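Long-range contact in 462aa long hypothetical selenium-binding protein (Sulfolobus tokodaii, PDB 2ECE), which is of unknown function but belongs to the selenium-binding protein family and may bind selenium: residues Ile126-Tyr137 with Phe174-Arg184. Residues are numbered along the deposited sequence; the frame is centred on the assembly and turned at random.
Sequences IEPEEVKKVSGY and FEPLGKWEIDR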
loop_
_atom_site.group_PDB
_atom_site.type_symbol
_atom_site.label_atom_id
_atom_site.label_comp_id
_atom_site.label_asym_id
_atom_site.label_seq_id
_atom_site.Cartn_x
_atom_site.Cartn_y
_atom_site.Cartn_z
ATOM N N ILE A 126 6.147 15.372 -13.805
ATOM C CA ILE A 126 5.638 14.822 -15.050
ATOM C C ILE A 126 4.165 15.175 -14.967
ATOM O O ILE A 126 3.438 14.615 -14.147
ATOM C CB ILE A 126 5.793 13.296 -15.104
ATOM C CG1 ILE A 126 7.259 12.916 -14.910
ATOM C CG2 ILE A 126 5.294 12.774 -16.444
ATOM C CD1 ILE A 126 7.475 11.445 -14.747
ATOM N N GLU A 127 3.728 16.127 -15.788
ATOM C CA GLU A 127 2.342 16.568 -15.767
ATOM C C GLU A 127 1.358 15.481 -16.199
ATOM O O GLU A 127 1.691 14.590 -16.982
ATOM C CB GLU A 127 2.172 17.816 -16.647
ATOM C CG GLU A 127 2.931 19.059 -16.153
ATOM C CD GLU A 127 2.450 19.562 -14.794
ATOM O OE1 GLU A 127 1.321 19.221 -14.388
ATOM O OE2 GLU A 127 3.195 20.317 -14.132
ATOM N N PRO A 128 0.126 15.546 -15.680
ATOM C CA PRO A 128 -0.962 14.604 -15.962
ATOM C C PRO A 128 -1.194 14.311 -17.443
ATOM O O PRO A 128 -1.421 13.167 -17.828
ATOM C CB PRO A 128 -2.169 15.283 -15.322
ATOM C CG PRO A 128 -1.556 15.956 -14.132
ATOM C CD PRO A 128 -0.326 16.586 -14.738
ATOM N N GLU A 129 -1.143 15.344 -18.276
ATOM C CA GLU A 129 -1.388 15.138 -19.694
ATOM C C GLU A 129 -0.270 14.399 -20.412
ATOM O O GLU A 129 -0.514 13.730 -21.420
ATOM C CB GLU A 129 -1.720 16.480 -20.347
ATOM C CG GLU A 129 -2.934 17.095 -19.662
ATOM C CD GLU A 129 -4.031 16.044 -19.439
ATOM O OE1 GLU A 129 -4.922 16.205 -18.565
ATOM O OE2 GLU A 129 -4.003 15.037 -20.168
ATOM N N GLU A 130 0.952 14.494 -19.895
ATOM C CA GLU A 130 2.066 13.778 -20.508
ATOM C C GLU A 130 1.919 12.313 -20.115
ATOM O O GLU A 130 2.198 11.415 -20.907
ATOM C CB GLU A 130 3.414 14.302 -20.004
ATOM C CG GLU A 130 4.617 13.596 -20.627
ATOM C CD GLU A 130 4.835 13.960 -22.098
ATOM O OE1 GLU A 130 5.788 13.428 -22.713
ATOM O OE2 GLU A 130 4.059 14.780 -22.639
ATOM N N VAL A 131 1.493 12.074 -18.877
ATOM C CA VAL A 131 1.301 10.706 -18.421
ATOM C C VAL A 131 0.202 10.033 -19.238
ATOM O O VAL A 131 0.380 8.921 -19.732
ATOM C CB VAL A 131 0.928 10.655 -16.924
ATOM C CG1 VAL A 131 0.371 9.279 -16.569
ATOM C CG2 VAL A 131 2.171 10.947 -16.076
ATOM N N LYS A 132 -0.926 10.716 -19.391
ATOM C CA LYS A 132 -2.048 10.165 -20.146
ATOM C C LYS A 132 -1.730 9.991 -21.627
ATOM O O LYS A 132 -2.133 9.001 -22.246
ATOM C CB LYS A 132 -3.278 11.058 -20.001
ATOM C CG LYS A 132 -3.792 11.198 -18.584
ATOM C CD LYS A 132 -4.959 12.178 -18.544
ATOM C CE LYS A 132 -5.281 12.587 -17.119
ATOM N NZ LYS A 132 -6.336 13.634 -17.068
ATOM N N LYS A 133 -1.001 10.950 -22.192
ATOM C CA LYS A 133 -0.640 10.900 -23.609
ATOM C C LYS A 133 0.246 9.706 -23.956
ATOM O O LYS A 133 -0.007 8.992 -24.928
ATOM C CB LYS A 133 0.071 12.193 -24.016
ATOM C CG LYS A 133 0.607 12.176 -25.443
ATOM C CD LYS A 133 1.273 13.497 -25.821
ATOM C CE LYS A 133 2.787 13.406 -25.744
ATOM N NZ LYS A 133 3.443 14.590 -26.375
ATOM N N VAL A 134 1.279 9.488 -23.150
ATOM C CA VAL A 134 2.226 8.403 -23.378
ATOM C C VAL A 134 1.740 7.005 -22.998
ATOM O O VAL A 134 1.940 6.055 -23.750
ATOM C CB VAL A 134 3.547 8.665 -22.619
ATOM C CG1 VAL A 134 4.546 7.551 -22.897
ATOM C CG2 VAL A 134 4.123 10.011 -23.028
ATOM N N SER A 135 1.107 6.876 -21.835
ATOM C CA SER A 135 0.648 5.571 -21.361
ATOM C C SER A 135 -0.820 5.254 -21.623
ATOM O O SER A 135 -1.194 4.083 -21.684
ATOM C CB SER A 135 0.896 5.447 -19.856
ATOM O OG SER A 135 -0.026 6.249 -19.140
ATOM N N GLY A 136 -1.653 6.283 -21.750
ATOM C CA GLY A 136 -3.073 6.060 -21.972
ATOM C C GLY A 136 -3.791 5.681 -20.680
ATOM O O GLY A 136 -4.932 5.217 -20.708
ATOM N N TYR A 137 -3.114 5.876 -19.547
ATOM C CA TYR A 137 -3.674 5.564 -18.231
ATOM C C TYR A 137 -3.826 6.807 -17.355
ATOM O O TYR A 137 -3.136 7.815 -17.552
ATOM C CB TYR A 137 -2.773 4.576 -17.474
ATOM C CG TYR A 137 -2.705 3.175 -18.032
ATOM C CD1 TYR A 137 -3.862 2.494 -18.410
ATOM C CD2 TYR A 137 -1.485 2.496 -18.114
ATOM C CE1 TYR A 137 -3.808 1.170 -18.853
ATOM C CE2 TYR A 137 -1.421 1.173 -18.555
ATOM C CZ TYR A 137 -2.588 0.519 -18.920
ATOM O OH TYR A 137 -2.538 -0.791 -19.329
ATOM N N PHE A 174 13.266 9.494 -16.021
ATOM C CA PHE A 174 12.048 9.455 -15.223
ATOM C C PHE A 174 10.852 9.802 -16.100
ATOM O O PHE A 174 9.765 10.074 -15.597
ATOM C CB PHE A 174 12.125 10.440 -14.051
ATOM C CG PHE A 174 13.209 10.121 -13.061
ATOM C CD1 PHE A 174 14.157 11.076 -12.718
ATOM C CD2 PHE A 174 13.291 8.858 -12.483
ATOM C CE1 PHE A 174 15.174 10.777 -11.814
ATOM C CE2 PHE A 174 14.303 8.550 -11.580
ATOM C CZ PHE A 174 15.245 9.509 -11.246
ATOM N N GLU A 175 11.060 9.797 -17.412
ATOM C CA GLU A 175 9.994 10.116 -18.359
ATOM C C GLU A 175 9.163 8.864 -18.615
ATOM O O GLU A 175 9.691 7.755 -18.608
ATOM C CB GLU A 175 10.592 10.617 -19.679
ATOM C CG GLU A 175 11.389 11.914 -19.560
ATOM C CD GLU A 175 10.514 13.158 -19.553
ATOM O OE1 GLU A 175 9.282 13.036 -19.375
ATOM O OE2 GLU A 175 11.068 14.267 -19.719
ATOM N N PRO A 176 7.853 9.029 -18.852
ATOM C CA PRO A 176 6.981 7.879 -19.106
ATOM C C PRO A 176 7.404 7.163 -20.376
ATOM O O PRO A 176 7.708 7.806 -21.378
ATOM C CB PRO A 176 5.601 8.510 -19.281
ATOM C CG PRO A 176 5.729 9.877 -18.678
ATOM C CD PRO A 176 7.116 10.284 -19.056
ATOM N N LEU A 177 7.434 5.837 -20.339
ATOM C CA LEU A 177 7.776 5.070 -21.524
ATOM C C LEU A 177 6.468 4.666 -22.195
ATOM O O LEU A 177 6.288 4.860 -23.395
ATOM C CB LEU A 177 8.591 3.838 -21.145
ATOM C CG LEU A 177 9.980 4.176 -20.593
ATOM C CD1 LEU A 177 10.562 2.964 -19.888
ATOM C CD2 LEU A 177 10.887 4.645 -21.734
ATOM N N GLY A 178 5.545 4.125 -21.405
ATOM C CA GLY A 178 4.262 3.711 -21.946
ATOM C C GLY A 178 3.692 2.530 -21.186
ATOM O O GLY A 178 4.156 2.215 -20.090
ATOM N N LYS A 179 2.687 1.882 -21.771
ATOM C CA LYS A 179 2.049 0.720 -21.164
ATOM C C LYS A 179 3.009 -0.449 -21.053
ATOM O O LYS A 179 3.828 -0.681 -21.942
ATOM C CB LYS A 179 0.843 0.259 -21.993
ATOM C CG LYS A 179 -0.414 1.092 -21.867
ATOM C CD LYS A 179 -1.597 0.328 -22.465
ATOM C CE LYS A 179 -2.867 1.157 -22.446
ATOM N NZ LYS A 179 -2.668 2.405 -23.232
ATOM N N TRP A 180 2.903 -1.192 -19.961
ATOM C CA TRP A 180 3.752 -2.361 -19.771
ATOM C C TRP A 180 3.162 -3.575 -20.486
ATOM O O TRP A 180 3.896 -4.418 -21.003
ATOM C CB TRP A 180 3.882 -2.685 -18.286
ATOM C CG TRP A 180 4.517 -4.011 -18.023
ATOM C CD1 TRP A 180 5.838 -4.333 -18.153
ATOM C CD2 TRP A 180 3.849 -5.209 -17.612
ATOM N NE1 TRP A 180 6.035 -5.660 -17.843
ATOM C CE2 TRP A 180 4.831 -6.219 -17.505
ATOM C CE3 TRP A 180 2.514 -5.525 -17.317
ATOM C CZ2 TRP A 180 4.520 -7.531 -17.121
ATOM C CZ3 TRP A 180 2.205 -6.831 -16.934
ATOM C CH2 TRP A 180 3.206 -7.815 -16.837
ATOM N N GLU A 181 1.834 -3.650 -20.517
ATOM C CA GLU A 181 1.134 -4.778 -21.130
ATOM C C GLU A 181 1.281 -4.901 -22.639
ATOM O O GLU A 181 1.093 -3.931 -23.375
ATOM C CB GLU A 181 -0.367 -4.726 -20.814
ATOM C CG GLU A 181 -0.745 -4.694 -19.336
ATOM C CD GLU A 181 -0.620 -3.306 -18.737
ATOM O OE1 GLU A 181 -0.375 -2.346 -19.502
ATOM O OE2 GLU A 181 -0.773 -3.171 -17.506
ATOM N N ILE A 182 1.602 -6.111 -23.089
ATOM C CA ILE A 182 1.711 -6.400 -24.514
ATOM C C ILE A 182 0.467 -7.220 -24.873
ATOM O O ILE A 182 -0.144 -7.015 -25.922
ATOM C CB ILE A 182 2.999 -7.204 -24.841
ATOM C CG1 ILE A 182 4.218 -6.274 -24.808
ATOM C CG2 ILE A 182 2.893 -7.838 -26.231
ATOM C CD1 ILE A 182 4.173 -5.177 -25.871
ATOM N N ASP A 183 0.086 -8.127 -23.974
ATOM C CA ASP A 183 -1.088 -8.984 -24.162
ATOM C C ASP A 183 -1.777 -9.145 -22.808
ATOM O O ASP A 183 -1.372 -9.979 -22.001
ATOM C CB ASP A 183 -0.665 -10.363 -24.686
ATOM C CG ASP A 183 -1.850 -11.290 -24.917
ATOM O OD1 ASP A 183 -2.966 -10.976 -24.447
ATOM O OD2 ASP A 183 -1.664 -12.342 -25.562
ATOM N N ARG A 184 -2.832 -8.367 -22.576
ATOM C CA ARG A 184 -3.538 -8.393 -21.292
ATOM C C ARG A 184 -4.664 -9.413 -21.161
ATOM O O ARG A 184 -5.321 -9.465 -20.124
ATOM C CB ARG A 184 -4.106 -7.004 -20.983
ATOM C CG ARG A 184 -5.294 -6.583 -21.850
ATOM C CD ARG A 184 -5.381 -5.064 -21.912
ATOM N NE ARG A 184 -5.116 -4.501 -20.602
ATOM C CZ ARG A 184 -4.530 -3.331 -20.379
ATOM N NH1 ARG A 184 -4.134 -2.558 -21.386
ATOM N NH2 ARG A 184 -4.314 -2.954 -19.131
HETATM O O HOH W 1 4.168 5.186 -25.273
HETATM O O HOH W 2 -5.282 3.229 -22.576
#
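Tyr137 OH donates a hydrogen bond to Glu181 OE1 at 2.7 Å and accepts one from Arg184 NH2 at 2.8 Å, a polar cluster on one blade of this beta-propeller. Strand 121-126 ends the four-stranded antiparallel sheet of the preceding blade, helix 128-135 leads across to the next, and strand 176-179 is the last strand of that second sheet. The hydroxyl oxygen lies near the guanidinium plane of Arg184, and NH1 adds a weak second bond at a poorer angle, whereas the hydroxyl meets OE1 from above the carboxylate plane. Glu181 is fixed in turn by Ile166 N, which binds its other oxygen. Lys179 crosses the ring at about a right angle; a bend at its last torsion (chi4 60°) puts NZ over the face, 4.8 Å from the centroid of the Tyr137 ring, a cation-pi contact. The same NZ donates to Ser135 O, the carbonyl of the last helical residue, at 2.7 Å and to a water held by Gly136 O. A phenylalanine in place of Tyr137 would probably leave Glu181 OE1 and Arg184 without their shared mate. At the same end of the helix, Ser135 and Gly178 bring their CA atoms to 4.1 Å. A second water donates to both Val134 O and Leu177 O. Val134 lies against Pro176, CG1 to CB 3.9 Å. At the far end Ile126 and Pro176 reach tip to tip, Ile126 CG2 resting 3.7 Å from Pro176 CG.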